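Local coordinates for protein transglutaminase elicitor (Phytophthora sojae, PDB 3TW5) that catalyses acyl transfer from protein glutamine side chains to amines, as transglutaminases do, and probably acts as an elicitor of plant immune responses, at residues 303-308 / 321-326; 241-246 / 271-276; 92-97 / 107-112. The protein carries 1 engineered substitution. One frame throughout, in Å; residues are numbered along the deposited sequence.

Contact 1. Residues 303-308 / 321-326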
loop_
_atom_site.group_PDB
_atom_site.type_symbol
_atom_site.label_atom_id
_atom_site.label_comp_id
_atom_site.label_asym_id
_atom_site.label_seq_id
_atom_site.Cartn_x
_atom_site.Cartn_y
_atom_site.Cartn_z
ATOM N N TYR A 303 -3.873 -16.211 0.606
ATOM C CA TYR A 303 -2.981 -17.334 0.373
ATOM C C TYR A 303 -2.471 -17.317 -1.059
ATOM O O TYR A 303 -3.165 -16.864 -1.974
ATOM C CB TYR A 303 -3.676 -18.665 0.676
ATOM C CG TYR A 303 -3.924 -18.910 2.145
ATOM C CD1 TYR A 303 -2.889 -19.297 2.994
ATOM C CD2 TYR A 303 -5.200 -18.759 2.686
ATOM C CE1 TYR A 303 -3.117 -19.525 4.348
ATOM C CE2 TYR A 303 -5.441 -18.983 4.038
ATOM C CZ TYR A 303 -4.399 -19.367 4.864
ATOM O OH TYR A 303 -4.642 -19.588 6.202
ATOM N N TYR A 304 -1.245 -17.796 -1.233
ATOM C CA TYR A 304 -0.642 -17.935 -2.549
ATOM C C TYR A 304 -0.008 -19.306 -2.675
ATOM O O TYR A 304 0.636 -19.795 -1.744
ATOM C CB TYR A 304 0.389 -16.831 -2.802
ATOM C CG TYR A 304 -0.198 -15.442 -2.748
ATOM C CD1 TYR A 304 -1.030 -14.977 -3.768
ATOM C CD2 TYR A 304 0.066 -14.595 -1.673
ATOM C CE1 TYR A 304 -1.580 -13.701 -3.721
ATOM C CE2 TYR A 304 -0.478 -13.314 -1.616
ATOM C CZ TYR A 304 -1.299 -12.876 -2.644
ATOM O OH TYR A 304 -1.841 -11.613 -2.596
ATOM N N TYR A 305 -0.205 -19.919 -3.834
ATOM C CA TYR A 305 0.237 -21.280 -4.087
ATOM C C TYR A 305 1.166 -21.266 -5.288
ATOM O O TYR A 305 0.813 -20.750 -6.351
ATOM C CB TYR A 305 -0.969 -22.195 -4.341
ATOM C CG TYR A 305 -2.131 -21.945 -3.401
ATOM C CD1 TYR A 305 -2.238 -22.633 -2.191
ATOM C CD2 TYR A 305 -3.116 -21.006 -3.715
ATOM C CE1 TYR A 305 -3.299 -22.398 -1.323
ATOM C CE2 TYR A 305 -4.178 -20.761 -2.855
ATOM C CZ TYR A 305 -4.265 -21.460 -1.662
ATOM O OH TYR A 305 -5.322 -21.215 -0.811
ATOM N N TYR A 306 2.355 -21.828 -5.110
ATOM C CA TYR A 306 3.353 -21.836 -6.166
ATOM C C TYR A 306 4.361 -22.969 -6.031
ATOM O O TYR A 306 4.627 -23.459 -4.930
ATOM C CB TYR A 306 4.074 -20.480 -6.247
ATOM C CG TYR A 306 4.524 -19.898 -4.921
ATOM C CD1 TYR A 306 3.682 -19.071 -4.176
ATOM C CD2 TYR A 306 5.801 -20.157 -4.422
ATOM C CE1 TYR A 306 4.094 -18.529 -2.960
ATOM C CE2 TYR A 306 6.225 -19.617 -3.209
ATOM C CZ TYR A 306 5.367 -18.805 -2.485
ATOM O OH TYR A 306 5.785 -18.272 -1.289
ATOM N N LEU A 307 4.899 -23.390 -7.171
ATOM C CA LEU A 307 6.019 -24.316 -7.210
ATOM C C LEU A 307 7.299 -23.506 -7.286
ATOM O O LEU A 307 7.436 -22.649 -8.155
ATOM C CB LEU A 307 5.931 -25.229 -8.440
ATOM C CG LEU A 307 4.829 -26.283 -8.573
ATOM C CD1 LEU A 307 4.825 -26.847 -9.987
ATOM C CD2 LEU A 307 4.997 -27.399 -7.544
ATOM N N LEU A 308 8.227 -23.765 -6.375
ATOM C CA LEU A 308 9.554 -23.166 -6.456
ATOM C C LEU A 308 10.522 -24.134 -7.124
ATOM O O LEU A 308 10.505 -25.336 -6.839
ATOM C CB LEU A 308 10.066 -22.766 -5.070
ATOM C CG LEU A 308 9.415 -21.570 -4.369
ATOM C CD1 LEU A 308 10.071 -21.337 -3.018
ATOM C CD2 LEU A 308 9.493 -20.311 -5.221
ATOM N N TRP A 321 3.330 -20.106 -10.720
ATOM C CA TRP A 321 2.087 -19.955 -9.961
ATOM C C TRP A 321 1.134 -21.120 -10.237
ATOM O O TRP A 321 1.027 -21.585 -11.373
ATOM C CB TRP A 321 1.388 -18.641 -10.314
ATOM C CG TRP A 321 2.153 -17.388 -9.991
ATOM C CD1 TRP A 321 2.772 -16.559 -10.879
ATOM C CD2 TRP A 321 2.356 -16.811 -8.695
ATOM N NE1 TRP A 321 3.352 -15.505 -10.220
ATOM C CE2 TRP A 321 3.115 -15.636 -8.877
ATOM C CE3 TRP A 321 1.975 -17.175 -7.397
ATOM C CZ2 TRP A 321 3.503 -14.820 -7.811
ATOM C CZ3 TRP A 321 2.362 -16.362 -6.335
ATOM C CH2 TRP A 321 3.118 -15.200 -6.550
ATOM N N VAL A 322 0.445 -21.586 -9.197
ATOM C CA VAL A 322 -0.538 -22.672 -9.325
ATOM C C VAL A 322 -1.832 -22.352 -8.566
ATOM O O VAL A 322 -1.929 -21.314 -7.910
ATOM C CB VAL A 322 0.026 -24.046 -8.845
ATOM C CG1 VAL A 322 1.234 -24.473 -9.676
ATOM C CG2 VAL A 322 0.369 -24.019 -7.359
ATOM N N TYR A 323 -2.815 -23.250 -8.666
ATOM C CA TYR A 323 -4.080 -23.168 -7.914
ATOM C C TYR A 323 -4.795 -21.814 -7.981
ATOM O O TYR A 323 -5.317 -21.326 -6.969
ATOM C CB TYR A 323 -3.885 -23.573 -6.440
ATOM C CG TYR A 323 -3.847 -25.062 -6.165
ATOM C CD1 TYR A 323 -4.564 -25.964 -6.953
ATOM C CD2 TYR A 323 -3.117 -25.566 -5.085
ATOM C CE1 TYR A 323 -4.531 -27.336 -6.691
ATOM C CE2 TYR A 323 -3.079 -26.934 -4.811
ATOM C CZ TYR A 323 -3.789 -27.813 -5.618
ATOM O OH TYR A 323 -3.762 -29.166 -5.356
ATOM N N GLY A 324 -4.821 -21.206 -9.161
ATOM C CA GLY A 324 -5.559 -19.960 -9.344
ATOM C C GLY A 324 -4.888 -18.721 -8.776
ATOM O O GLY A 324 -5.454 -17.628 -8.840
ATOM N N SER A 325 -3.694 -18.890 -8.206
ATOM C CA SER A 325 -2.805 -17.760 -7.920
ATOM C C SER A 325 -2.099 -17.353 -9.214
ATOM O O SER A 325 -1.227 -16.484 -9.218
ATOM C CB SER A 325 -1.789 -18.110 -6.828
ATOM O OG SER A 325 -2.353 -17.966 -5.536
ATOM N N ASP A 326 -2.497 -18.008 -10.304
ATOM C CA ASP A 326 -2.055 -17.703 -11.659
ATOM C C ASP A 326 -2.551 -16.323 -12.107
ATOM O O ASP A 326 -1.816 -15.573 -12.754
ATOM C CB ASP A 326 -2.568 -18.789 -12.614
ATOM C CG ASP A 326 -1.931 -18.716 -13.994
ATOM O OD1 ASP A 326 -0.680 -18.770 -14.091
ATOM O OD2 ASP A 326 -2.690 -18.623 -14.986
#
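A type I' beta turn running from Val322 to Ser325 folds against Tyr305 of strand 299-310, and it illustrates how a chain leaving a beta hairpin can go on packing against its partner strand after regular pairing has ended. Between the two segments the one regular pair is Tyr306 with Trp321, antiparallel and non-hydrogen-bonded. One residue further on, Val322 N donates to Tyr305 O over 3.0 Å, nearly straight at 168° although the donor stands above the carbonyl plane. The turn itself is closed by Ser325 N bonding to Val322 O at 3.0 Å. This brings Ser325 OG to the edge of the Tyr304 ring and lets it accept a weak bond of 3.4 Å from Tyr305 N, so both hydrogen-bonding groups of the Tyr305 backbone are engaged by the turn.

The aromatic side chains divide between two sides. The side chain of Tyr323 crosses that of Tyr305 at about a right angle, its CB lying near Tyr305 CD2, and the rings form a T-shaped pair, with the edge of Tyr323 toward the face of Tyr305, centroids 5.8 Å apart and planes at 85°. Val322 fills in beside them, CG2 lying 3.8 Å from Tyr305 CB while the other branch, CG1, reaches Leu307 CG. Trp321 and Tyr306 run side by side, pointing the same way, and touch through Trp321 CZ3 and Tyr306 CD1 at 3.7 Å.

The hydroxyl of Tyr306 hydrogen-bonds with His206 and Ser275, and Trp321 NE1 with the carbonyl of Leu200. Tyr306 and Trp321 pack on helix 202-215, whereas Leu307 and Val322 meet helix 248-256; the hairpin is thus held between two helices, with strand 269-280 pairing along the other edge of strand 299-310.

Contact 2. Residues 241-246 / 271-276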
loop_
_atom_site.group_PDB
_atom_site.type_symbol
_atom_site.label_atom_id
_atom_site.label_comp_id
_atom_site.label_asym_id
_atom_site.label_seq_id
_atom_site.Cartn_x
_atom_site.Cartn_y
_atom_site.Cartn_z
ATOM N N TYR A 241 2.999 -21.452 5.116
ATOM C CA TYR A 241 2.106 -22.419 5.747
ATOM C C TYR A 241 2.434 -23.865 5.382
ATOM O O TYR A 241 2.122 -24.781 6.141
ATOM C CB TYR A 241 0.651 -22.102 5.399
ATOM C CG TYR A 241 0.021 -21.039 6.275
ATOM C CD1 TYR A 241 0.414 -19.703 6.188
ATOM C CD2 TYR A 241 -0.982 -21.371 7.184
ATOM C CE1 TYR A 241 -0.170 -18.724 6.992
ATOM C CE2 TYR A 241 -1.575 -20.401 7.990
ATOM C CZ TYR A 241 -1.164 -19.083 7.889
ATOM O OH TYR A 241 -1.751 -18.126 8.685
ATOM N N GLU A 242 3.060 -24.066 4.225
ATOM C CA GLU A 242 3.405 -25.406 3.763
ATOM C C GLU A 242 4.580 -25.413 2.789
ATOM O O GLU A 242 4.616 -24.634 1.835
ATOM C CB GLU A 242 2.190 -26.072 3.106
ATOM C CG GLU A 242 2.360 -27.567 2.857
ATOM C CD GLU A 242 1.328 -28.137 1.903
ATOM O OE1 GLU A 242 0.120 -27.855 2.072
ATOM O OE2 GLU A 242 1.731 -28.882 0.985
ATOM N N GLN A 243 5.537 -26.300 3.047
ATOM C CA GLN A 243 6.592 -26.625 2.093
ATOM C C GLN A 243 6.569 -28.128 1.866
ATOM O O GLN A 243 6.689 -28.909 2.814
ATOM C CB GLN A 243 7.963 -26.201 2.614
ATOM C CG GLN A 243 8.190 -24.702 2.648
ATOM C CD GLN A 243 9.553 -24.336 3.201
ATOM O OE1 GLN A 243 10.583 -24.810 2.717
ATOM N NE2 GLN A 243 9.568 -23.486 4.221
ATOM N N THR A 244 6.399 -28.528 0.611
ATOM C CA THR A 244 6.334 -29.939 0.251
ATOM C C THR A 244 7.246 -30.200 -0.938
ATOM O O THR A 244 6.973 -29.744 -2.047
ATOM C CB THR A 244 4.886 -30.375 -0.073
ATOM O OG1 THR A 244 4.036 -30.090 1.045
ATOM C CG2 THR A 244 4.821 -31.863 -0.381
ATOM N N GLU A 245 8.335 -30.923 -0.694
ATOM C CA GLU A 245 9.269 -31.281 -1.759
ATOM C C GLU A 245 8.592 -32.194 -2.775
ATOM O O GLU A 245 7.765 -33.038 -2.412
ATOM C CB GLU A 245 10.520 -31.956 -1.193
ATOM C CG GLU A 245 11.368 -31.057 -0.298
ATOM C CD GLU A 245 12.679 -31.707 0.136
ATOM O OE1 GLU A 245 13.697 -30.983 0.222
ATOM O OE2 GLU A 245 12.697 -32.938 0.386
ATOM N N MET A 246 8.940 -31.998 -4.043
ATOM C CA MET A 246 8.397 -32.769 -5.155
ATOM C C MET A 246 9.474 -32.997 -6.199
ATOM O O MET A 246 10.303 -32.119 -6.445
ATOM C CB MET A 246 7.234 -32.022 -5.804
ATOM C CG MET A 246 5.879 -32.300 -5.192
ATOM S SD MET A 246 4.621 -31.186 -5.843
ATOM C CE MET A 246 3.196 -32.265 -5.882
ATOM N N VAL A 271 9.518 -27.567 -5.069
ATOM C CA VAL A 271 8.903 -27.464 -3.749
ATOM C C VAL A 271 7.579 -26.728 -3.882
ATOM O O VAL A 271 7.546 -25.580 -4.323
ATOM C CB VAL A 271 9.813 -26.736 -2.718
ATOM C CG1 VAL A 271 9.078 -26.534 -1.399
ATOM C CG2 VAL A 271 11.096 -27.510 -2.474
ATOM N N TYR A 272 6.491 -27.398 -3.518
ATOM C CA TYR A 272 5.180 -26.765 -3.474
ATOM C C TYR A 272 5.096 -25.920 -2.219
ATOM O O TYR A 272 5.305 -26.416 -1.112
ATOM C CB TYR A 272 4.060 -27.809 -3.484
ATOM C CG TYR A 272 2.685 -27.244 -3.175
ATOM C CD1 TYR A 272 1.910 -26.657 -4.173
ATOM C CD2 TYR A 272 2.163 -27.296 -1.884
ATOM C CE1 TYR A 272 0.654 -26.140 -3.895
ATOM C CE2 TYR A 272 0.910 -26.779 -1.597
ATOM C CZ TYR A 272 0.161 -26.203 -2.606
ATOM O OH TYR A 272 -1.085 -25.689 -2.326
ATOM N N VAL A 273 4.797 -24.639 -2.396
ATOM C CA VAL A 273 4.702 -23.721 -1.272
ATOM C C VAL A 273 3.320 -23.092 -1.212
ATOM O O VAL A 273 2.777 -22.657 -2.227
ATOM C CB VAL A 273 5.796 -22.618 -1.320
ATOM C CG1 VAL A 273 5.685 -21.678 -0.119
ATOM C CG2 VAL A 273 7.186 -23.237 -1.374
ATOM N N LYS A 274 2.751 -23.086 -0.012
ATOM C CA LYS A 274 1.561 -22.315 0.286
ATOM C C LYS A 274 1.938 -21.320 1.371
ATOM O O LYS A 274 2.381 -21.708 2.457
ATOM C CB LYS A 274 0.431 -23.229 0.758
ATOM C CG LYS A 274 -0.775 -22.499 1.346
ATOM C CD LYS A 274 -1.812 -23.493 1.846
ATOM C CE LYS A 274 -2.860 -22.818 2.704
ATOM N NZ LYS A 274 -3.934 -23.760 3.094
ATOM N N SER A 275 1.780 -20.035 1.060
ATOM C CA SER A 275 2.151 -18.957 1.975
ATOM C C SER A 275 1.090 -17.872 1.992
ATOM O O SER A 275 0.295 -17.759 1.057
ATOM C CB SER A 275 3.509 -18.364 1.591
ATOM O OG SER A 275 3.493 -17.870 0.265
ATOM N N ARG A 276 1.078 -17.080 3.059
ATOM C CA ARG A 276 0.105 -16.006 3.208
ATOM C C ARG A 276 0.781 -14.657 3.417
ATOM O O ARG A 276 1.664 -14.512 4.268
ATOM C CB ARG A 276 -0.878 -16.318 4.342
ATOM C CG ARG A 276 -1.558 -15.102 4.962
ATOM C CD ARG A 276 -2.635 -15.510 5.939
ATOM N NE ARG A 276 -3.929 -15.609 5.274
ATOM C CZ ARG A 276 -4.940 -14.768 5.473
ATOM N NH1 ARG A 276 -4.821 -13.763 6.338
ATOM N NH2 ARG A 276 -6.079 -14.938 4.813
#
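Tyr241, Tyr272 and Glu242 bury the most surface where strand 232-246 pairs with strand 269-280, and together they show how a local irregularity can be absorbed by an otherwise regular ladder. Tyr241 lies at the irregular end. Its ring runs beside Arg276, pointing the same way, with CE1 3.6 Å from Arg276 CB and the hydroxyl further along, near Arg276 CD. The contact is thus made with the aliphatic part of the arginine; both side chains also meet Tyr303 of strand 299-310, the neighbour of strand 269-280 on its other side, Tyr241 edge to face and Arg276 by cation-pi.

Glu242 and Tyr272 meet on the sheet face that also carries Thr244 and Lys274. With CG anti to the backbone N (chi1 -168°) and the chain extended beyond it, Glu242 brings its carboxylate to the edge of the Tyr272 ring, OE2 lying 3.3 Å from CD2, with the two planes 51° apart. Thr244 OG1 donates to the same OE2 over 2.6 Å, on the anti side of the carboxylate, and the nitrogen of a bound 3-cyclohexyl-1-propylsulfonic acid, probably from the crystallisation liquor, is hydrogen-bonded to this oxygen as well. At the root of the tyrosine side chain, Met246 SD rests against Tyr272 CB at 4.2 Å, the two side chains pointing the same way.

Regular pairing links Thr244 with Tyr272 through two backbone bonds, and Glu242 O accepts from Lys274 N. At Lys274 O the pattern changes: Tyr241 N reaches it at 2.7 Å and Glu242 N at 3.0 Å, both in the carbonyl plane. Two consecutive residues facing one define a classic beta bulge, here set in an antiparallel sheet.

Contact 3. Residues 92-97 / 107-112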
loop_
_atom_site.group_PDB
_atom_site.type_symbol
_atom_site.label_atom_id
_atom_site.label_comp_id
_atom_site.label_asym_id
_atom_site.label_seq_id
_atom_site.Cartn_x
_atom_site.Cartn_y
_atom_site.Cartn_z
ATOM N N LYS A 92 -17.545 13.798 -17.242
ATOM C CA LYS A 92 -18.953 14.125 -17.498
ATOM C C LYS A 92 -19.606 14.856 -16.326
ATOM O O LYS A 92 -19.619 14.351 -15.203
ATOM C CB LYS A 92 -19.750 12.863 -17.845
ATOM N N LYS A 93 -20.127 16.051 -16.599
ATOM C CA LYS A 93 -20.812 16.859 -15.591
ATOM C C LYS A 93 -22.115 16.188 -15.157
ATOM O O LYS A 93 -22.782 15.540 -15.969
ATOM C CB LYS A 93 -21.086 18.268 -16.126
ATOM N N CYS A 94 -22.464 16.337 -13.881
ATOM C CA CYS A 94 -23.641 15.672 -13.313
ATOM C C CYS A 94 -24.262 16.421 -12.134
ATOM O O CYS A 94 -23.591 17.206 -11.457
ATOM C CB CYS A 94 -23.294 14.239 -12.886
ATOM S SG CYS A 94 -22.049 14.112 -11.582
ATOM N N SER A 95 -25.548 16.159 -11.899
ATOM C CA SER A 95 -26.277 16.687 -10.744
ATOM C C SER A 95 -26.705 15.557 -9.805
ATOM O O SER A 95 -26.840 15.757 -8.595
ATOM C CB SER A 95 -27.500 17.486 -11.197
ATOM O OG SER A 95 -27.135 18.516 -12.099
ATOM N N SER A 96 -26.921 14.373 -10.379
ATOM C CA SER A 96 -27.287 13.172 -9.628
ATOM C C SER A 96 -26.546 11.951 -10.172
ATOM O O SER A 96 -25.934 12.015 -11.241
ATOM C CB SER A 96 -28.801 12.936 -9.691
ATOM O OG SER A 96 -29.506 13.912 -8.945
ATOM N N ASP A 97 -26.609 10.843 -9.435
ATOM C CA ASP A 97 -25.956 9.592 -9.841
ATOM C C ASP A 97 -26.566 8.981 -11.108
ATOM O O ASP A 97 -25.919 8.177 -11.784
ATOM C CB ASP A 97 -25.979 8.571 -8.697
ATOM C CG ASP A 97 -25.238 9.055 -7.464
ATOM O OD1 ASP A 97 -24.212 8.439 -7.113
ATOM O OD2 ASP A 97 -25.678 10.052 -6.849
ATOM N N SER A 107 -18.104 4.961 -12.020
ATOM C CA SER A 107 -18.242 6.367 -11.647
ATOM C C SER A 107 -19.395 6.594 -10.683
ATOM O O SER A 107 -20.329 5.798 -10.614
ATOM C CB SER A 107 -18.438 7.239 -12.888
ATOM O OG SER A 107 -17.242 7.347 -13.633
ATOM N N SER A 108 -19.309 7.690 -9.939
ATOM C CA SER A 108 -20.375 8.136 -9.053
ATOM C C SER A 108 -20.382 9.656 -9.080
ATOM O O SER A 108 -19.316 10.281 -9.071
ATOM C CB SER A 108 -20.138 7.623 -7.631
ATOM O OG SER A 108 -21.151 8.062 -6.746
ATOM N N CYS A 109 -21.569 10.256 -9.131
ATOM C CA CYS A 109 -21.652 11.709 -9.201
ATOM C C CYS A 109 -21.097 12.336 -7.934
ATOM O O CYS A 109 -21.581 12.071 -6.831
ATOM C CB CYS A 109 -23.072 12.197 -9.464
ATOM S SG CYS A 109 -23.128 13.967 -9.860
ATOM N N SER A 110 -20.069 13.161 -8.120
ATOM C CA SER A 110 -19.311 13.735 -7.019
ATOM C C SER A 110 -19.488 15.246 -6.962
ATOM O O SER A 110 -19.046 15.967 -7.856
ATOM C CB SER A 110 -17.832 13.379 -7.166
ATOM O OG SER A 110 -17.664 12.001 -7.445
ATOM N N ILE A 111 -20.144 15.708 -5.901
ATOM C CA ILE A 111 -20.419 17.126 -5.700
ATOM C C ILE A 111 -19.731 17.601 -4.426
ATOM O O ILE A 111 -19.857 16.974 -3.375
ATOM C CB ILE A 111 -21.949 17.405 -5.627
ATOM C CG1 ILE A 111 -22.642 16.953 -6.917
ATOM C CG2 ILE A 111 -22.228 18.886 -5.367
ATOM C CD1 ILE A 111 -24.137 16.742 -6.785
ATOM N N ARG A 112 -18.997 18.704 -4.532
ATOM C CA ARG A 112 -18.322 19.307 -3.384
ATOM C C ARG A 112 -19.324 19.862 -2.373
ATOM O O ARG A 112 -20.494 20.079 -2.695
ATOM C CB ARG A 112 -17.379 20.424 -3.838
ATOM C CG ARG A 112 -16.170 19.959 -4.634
ATOM C CD ARG A 112 -15.218 21.109 -4.903
ATOM N NE ARG A 112 -14.535 21.542 -3.686
ATOM C CZ ARG A 112 -13.848 22.673 -3.566
ATOM N NH1 ARG A 112 -13.740 23.510 -4.588
ATOM N NH2 ARG A 112 -13.268 22.970 -2.414
#
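Cys94 and Cys109 are joined by a disulfide, the covalent part of a contact in which two short segments are linked by chemistry more than by strand pairing. The sulfurs, Cys94 SG and Cys109 SG, are 2.0 Å apart, and the torsion about their bond is 102°. The two half-cystines reach the bond differently: Cys109 SG is anti to its backbone N (chi1 -169°), whereas Cys94 SG sits between the backbone N and the carbonyl carbon (chi1 63°).

One hydrogen bond crosses beside it. Ser108 OG donates to Asp97 OD1 over 3.1 Å, meeting that oxygen nearly along its C-O bond direction. Within 107-112, Ser110 OG bonds to Ser108 O at 2.9 Å, with the donor tilted from the carbonyl plane.

Van der Waals contacts complete the set. Cys109 CB lies near Ser96 O at 3.4 Å, and Ile111 brings its terminal CD1 to Ser95 O.

Strands 93-94 and 107-110 are the outer members of a three-stranded antiparallel sheet, each bonding to the central strand 118-122, to which a second disulfide, Cys100 with Cys120, is attached. The cross-link therefore joins two strands that are not neighbours in the sheet, each of which pairs with the central strand. Disulfides of this kind suggest an oxidising environment, as would be expected if the elicitor acts outside the cell, and the covalent tie should limit separation of the two outer strands.

In the fold
Followed from the N terminus, the three contacts come strictly in series, with no nesting or crossing. Contact 3 closes first, around a nine-residue loop in the small disulfide-linked sheet. Contact 2 then closes a connection of 24 residues that includes helix 248-256, and contact 1 closes the hairpin of strands 299-310 and 316-321. The last two are one continuous structure: strands 269-280 and 299-310 are neighbours in the large antiparallel sheet, and Tyr304 N lies 2.8 Å from Ser275 O, probably as a hydrogen bond. Contact 3 stands apart, its centre about 41 Å from that of contact 1 and about 48 Å from that of contact 2.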